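Local coordinates for N-acetylmuramoyl-L-alanine amidase XlyA (Bacillus subtilis, PDB 3RDR), which cleaves the amide bond between N-acetylmuramoyl residues and L-amino acids in cell-wall glycopeptides, here as the zinc-containing catalytic domain of an autolysin, at residues Q113-I116 with K117-A121; N129-H133 with K134-G138. All blocks are in the same frame, centred on the assembly; numbering follows the deposited sequence.

Contact 1. Residues Q113-I116 with K117-A121; sequences QWLI and KTLMA
Trp-114 and Thr-118 meet one turn apart on helix 105-122, an alpha-helix packed against the central mixed sheet of this T7 lysozyme-like amidase domain. The hydroxyl OG1 of Thr-118 folds back to donate to the carbonyl O of Trp-114 at 2.9 Å, standing above the plane of that carbonyl. Thr-118 N takes the same oxygen from the opposite face at 3.1 Å, so two bonds from one residue grip a single acceptor. Trp-114 turns its indole beside its own carbonyl carbon (chi1 165°), which brings one face under the hydroxyl; OG1 of Thr-118 is 3.6 Å from CE2 of Trp-114, nearer the ring's rim than its middle.

On the buried flank, CG of Leu-115 packs against CD2 of Leu-119 at 3.9 Å. One residue further along, Met-120 N donates to Ile-116 O, and the methionine's SD lies 3.9 Å from Ile-116 CG2. Beyond this first shell, both leucines press on Phe-61 of strand 61-63, Ile-116 reaches Val-31 of strand 28-33, and Met-120 touches Ile-29 of that strand. Polar tips fasten the helix to the chain's C-terminal end: NE2 of Gln-113 bonds to the carbonyl O of Phe-152, and NZ of Lys-117 to the carbonyl O of Gly-157.

Contact 2. Residues N129-H133 with K134-G138; sequences NVVPH and KYWSG. With ZN (zinc ion), chain B.
His-133 and Ser-137 meet across the first turn of helix 133-137, at the zinc site of the amidase. His-133 CB lies 3.2 Å from Lys-134 N before the ring leads off; chi1 of 177° puts CG anti to the backbone N and carries the imidazole to the metal. ND1 binds the zinc ion at 2.2 Å, alongside His-32 and Cys-141. At the far end of the ring from ND1, NE2 lies 3.0 Å from Ser-137 OG, at an angle too poor for a hydrogen bond. NE2 instead makes a weak hydrogen bond to the carbonyl O of Ala-81, which may help fix the ring's rotation.

The turn that carries His-133 is tied by Tyr-135 N to Pro-132 O at 2.9 Å and by Trp-136 N to His-133 O. Val-131 splits its two methyls: CG1 makes a CH-pi contact over one face of the Tyr-135 ring, 4.3 Å from its centroid, while CG2 comes 3.4 Å from Trp-136 NE1. That indole N-H is bonded to Thr-30 OG1. Strand 130-132 pairs in parallel with strand 28-33 at the edge of the sheet, delivering the chain straight into helix 133-137 beside the metal.

Contact 1 ends before contact 2 begins, helix 105-122 being followed in the chain by strand 130-132, and their centres are about 17 Å apart. They touch through Val-130, whose CG2 lies 3.9 Å from CG2 of Ile-116 and 4.1 Å from SD of Met-120. Strand 28-33 joins them as well: Val-31 and Ile-29 pack under the helix and pair by backbone hydrogen bonds with residues of 129-133, and the same strand carries His-32. Contact 2 thus holds a zinc ligand itself, whereas contact 1 lies away from the metal, the Ile-116 side chain being about 13 Å from the zinc ion.

Contact 1. Residues Q113-I116 with K117-A121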
loop_
_atom_site.group_PDB
_atom_site.type_symbol
_atom_site.label_atom_id
_atom_site.label_comp_id
_atom_site.label_asym_id
_atom_site.label_seq_id
_atom_site.Cartn_x
_atom_site.Cartn_y
_atom_site.Cartn_z
ATOM N N GLN A 113 0.308 -9.118 5.405
ATOM C CA GLN A 113 1.111 -9.271 6.615
ATOM C C GLN A 113 2.446 -9.909 6.246
ATOM O O GLN A 113 3.484 -9.560 6.807
ATOM C CB GLN A 113 0.360 -10.119 7.651
ATOM C CG GLN A 113 -0.873 -9.417 8.201
ATOM C CD GLN A 113 -1.732 -10.303 9.087
ATOM O OE1 GLN A 113 -2.104 -11.408 8.701
ATOM N NE2 GLN A 113 -2.066 -9.811 10.272
ATOM N N TRP A 114 2.424 -10.833 5.294
ATOM C CA TRP A 114 3.657 -11.469 4.849
ATOM C C TRP A 114 4.551 -10.416 4.194
ATOM O O TRP A 114 5.747 -10.336 4.473
ATOM C CB TRP A 114 3.365 -12.577 3.836
ATOM C CG TRP A 114 4.602 -13.001 3.100
ATOM C CD1 TRP A 114 5.609 -13.796 3.572
ATOM C CD2 TRP A 114 5.013 -12.565 1.796
ATOM N NE1 TRP A 114 6.623 -13.877 2.645
ATOM C CE2 TRP A 114 6.283 -13.131 1.546
ATOM C CE3 TRP A 114 4.432 -11.746 0.817
ATOM C CZ2 TRP A 114 6.984 -12.905 0.357
ATOM C CZ3 TRP A 114 5.130 -11.520 -0.366
ATOM C CH2 TRP A 114 6.393 -12.098 -0.584
ATOM N N LEU A 115 3.960 -9.615 3.313
ATOM C CA LEU A 115 4.690 -8.556 2.623
ATOM C C LEU A 115 5.302 -7.580 3.625
ATOM O O LEU A 115 6.476 -7.226 3.524
ATOM C CB LEU A 115 3.753 -7.795 1.678
ATOM C CG LEU A 115 4.296 -6.529 1.002
ATOM C CD1 LEU A 115 5.487 -6.885 0.121
ATOM C CD2 LEU A 115 3.196 -5.875 0.167
ATOM N N ILE A 116 4.502 -7.149 4.591
ATOM C CA ILE A 116 4.971 -6.207 5.596
ATOM C C ILE A 116 6.131 -6.769 6.415
ATOM O O ILE A 116 7.090 -6.055 6.706
ATOM C CB ILE A 116 3.815 -5.784 6.523
ATOM C CG1 ILE A 116 2.798 -4.964 5.716
ATOM C CG2 ILE A 116 4.344 -4.962 7.694
ATOM C CD1 ILE A 116 1.527 -4.647 6.465
ATOM N N LYS A 117 6.051 -8.045 6.783
ATOM C CA LYS A 117 7.123 -8.674 7.552
ATOM C C LYS A 117 8.415 -8.646 6.740
ATOM O O LYS A 117 9.487 -8.347 7.264
ATOM C CB LYS A 117 6.778 -10.130 7.882
ATOM C CG LYS A 117 7.951 -10.901 8.480
ATOM C CD LYS A 117 7.977 -12.347 8.002
ATOM C CE LYS A 117 7.035 -13.232 8.803
ATOM N NZ LYS A 117 7.562 -13.502 10.176
ATOM N N THR A 118 8.299 -8.974 5.458
ATOM C CA THR A 118 9.439 -8.994 4.551
ATOM C C THR A 118 10.047 -7.600 4.391
ATOM O O THR A 118 11.266 -7.445 4.380
ATOM C CB THR A 118 9.018 -9.515 3.167
ATOM O OG1 THR A 118 8.390 -10.796 3.312
ATOM C CG2 THR A 118 10.229 -9.649 2.257
ATOM N N LEU A 119 9.188 -6.592 4.262
ATOM C CA LEU A 119 9.626 -5.209 4.110
ATOM C C LEU A 119 10.345 -4.713 5.369
ATOM O O LEU A 119 11.360 -4.021 5.284
ATOM C CB LEU A 119 8.415 -4.318 3.813
ATOM C CG LEU A 119 8.158 -3.809 2.387
ATOM C CD1 LEU A 119 8.734 -4.748 1.339
ATOM C CD2 LEU A 119 6.653 -3.633 2.200
ATOM N N MET A 120 9.805 -5.061 6.533
ATOM C CA MET A 120 10.395 -4.667 7.809
ATOM C C MET A 120 11.845 -5.139 7.915
ATOM O O MET A 120 12.737 -4.371 8.281
ATOM C CB MET A 120 9.587 -5.261 8.965
ATOM C CG MET A 120 8.252 -4.581 9.226
ATOM S SD MET A 120 7.164 -5.587 10.262
ATOM C CE MET A 120 7.970 -5.449 11.877
ATOM N N ALA A 121 12.072 -6.406 7.586
ATOM C CA ALA A 121 13.405 -6.991 7.650
ATOM C C ALA A 121 14.356 -6.443 6.592
ATOM O O ALA A 121 15.525 -6.195 6.877
ATOM C CB ALA A 121 13.311 -8.506 7.517
#

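Contact 2. Residues N129-H133 with K134-G138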
loop_
_atom_site.group_PDB
_atom_site.type_symbol
_atom_site.label_atom_id
_atom_site.label_comp_id
_atom_site.label_asym_id
_atom_site.label_seq_id
_atom_site.Cartn_x
_atom_site.Cartn_y
_atom_site.Cartn_z
ATOM N N ASN A 129 6.609 1.202 13.548
ATOM C CA ASN A 129 6.525 2.115 12.417
ATOM C C ASN A 129 5.619 1.635 11.283
ATOM O O ASN A 129 5.632 2.194 10.188
ATOM C CB ASN A 129 7.934 2.441 11.907
ATOM C CG ASN A 129 8.616 3.517 12.747
ATOM O OD1 ASN A 129 8.316 3.677 13.930
ATOM N ND2 ASN A 129 9.538 4.250 12.139
ATOM N N VAL A 130 4.846 0.585 11.544
ATOM C CA VAL A 130 3.884 0.094 10.563
ATOM C C VAL A 130 2.624 0.818 11.011
ATOM O O VAL A 130 2.053 0.500 12.055
ATOM C CB VAL A 130 3.677 -1.431 10.656
ATOM C CG1 VAL A 130 2.589 -1.868 9.679
ATOM C CG2 VAL A 130 4.980 -2.149 10.331
ATOM N N VAL A 131 2.204 1.811 10.236
ATOM C CA VAL A 131 1.046 2.611 10.602
ATOM C C VAL A 131 -0.091 2.639 9.594
ATOM O O VAL A 131 0.080 2.290 8.424
ATOM C CB VAL A 131 1.459 4.077 10.848
ATOM C CG1 VAL A 131 2.516 4.154 11.941
ATOM C CG2 VAL A 131 1.983 4.684 9.552
ATOM N N PRO A 132 -1.283 3.057 10.050
ATOM C CA PRO A 132 -2.455 3.144 9.181
ATOM C C PRO A 132 -2.443 4.521 8.537
ATOM O O PRO A 132 -1.874 5.463 9.095
ATOM C CB PRO A 132 -3.614 2.987 10.156
ATOM C CG PRO A 132 -3.098 3.717 11.372
ATOM C CD PRO A 132 -1.666 3.218 11.468
ATOM N N HIS A 133 -3.057 4.636 7.367
ATOM C CA HIS A 133 -3.134 5.915 6.682
ATOM C C HIS A 133 -3.620 6.972 7.674
ATOM O O HIS A 133 -3.143 8.108 7.679
ATOM C CB HIS A 133 -4.108 5.813 5.498
ATOM C CG HIS A 133 -4.321 7.104 4.768
ATOM N ND1 HIS A 133 -5.182 7.219 3.700
ATOM C CD2 HIS A 133 -3.786 8.335 4.948
ATOM C CE1 HIS A 133 -5.168 8.461 3.251
ATOM N NE2 HIS A 133 -4.329 9.160 3.993
ATOM N N LYS A 134 -4.566 6.582 8.522
ATOM C CA LYS A 134 -5.150 7.490 9.509
ATOM C C LYS A 134 -4.112 8.237 10.344
ATOM O O LYS A 134 -4.291 9.411 10.663
ATOM C CB LYS A 134 -6.091 6.713 10.436
ATOM C CG LYS A 134 -6.834 7.585 11.436
ATOM C CD LYS A 134 -7.844 6.767 12.233
ATOM C CE LYS A 134 -8.636 7.639 13.215
ATOM N NZ LYS A 134 -9.642 6.817 13.953
ATOM N N TYR A 135 -3.034 7.550 10.693
ATOM C CA TYR A 135 -1.963 8.140 11.488
ATOM C C TYR A 135 -1.462 9.464 10.908
ATOM O O TYR A 135 -1.223 10.425 11.645
ATOM C CB TYR A 135 -0.797 7.157 11.584
ATOM C CG TYR A 135 0.371 7.657 12.401
ATOM C CD1 TYR A 135 0.275 7.786 13.788
ATOM C CD2 TYR A 135 1.579 7.991 11.789
ATOM C CE1 TYR A 135 1.359 8.236 14.546
ATOM C CE2 TYR A 135 2.668 8.440 12.532
ATOM C CZ TYR A 135 2.552 8.559 13.909
ATOM O OH TYR A 135 3.631 8.990 14.645
ATOM N N TRP A 136 -1.319 9.512 9.586
ATOM C CA TRP A 136 -0.824 10.705 8.895
ATOM C C TRP A 136 -1.875 11.765 8.573
ATOM O O TRP A 136 -1.555 12.950 8.469
ATOM C CB TRP A 136 -0.158 10.311 7.570
ATOM C CG TRP A 136 0.898 9.256 7.675
ATOM C CD1 TRP A 136 0.874 8.013 7.108
ATOM C CD2 TRP A 136 2.150 9.359 8.362
ATOM N NE1 TRP A 136 2.038 7.334 7.394
ATOM C CE2 TRP A 136 2.839 8.139 8.164
ATOM C CE3 TRP A 136 2.760 10.366 9.126
ATOM C CZ2 TRP A 136 4.109 7.898 8.702
ATOM C CZ3 TRP A 136 4.027 10.126 9.663
ATOM C CH2 TRP A 136 4.686 8.901 9.446
ATOM N N SER A 137 -3.127 11.356 8.413
ATOM C CA SER A 137 -4.152 12.316 8.028
ATOM C C SER A 137 -5.452 12.288 8.818
ATOM O O SER A 137 -6.315 13.130 8.600
ATOM C CB SER A 137 -4.485 12.111 6.550
ATOM O OG SER A 137 -5.037 10.816 6.364
ATOM N N GLY A 138 -5.604 11.321 9.715
ATOM C CA GLY A 138 -6.832 11.244 10.482
ATOM C C GLY A 138 -7.972 10.672 9.658
ATOM O O GLY A 138 -9.103 10.567 10.133
HETATM ZN ZN ZN B . -5.792 5.324 2.652
#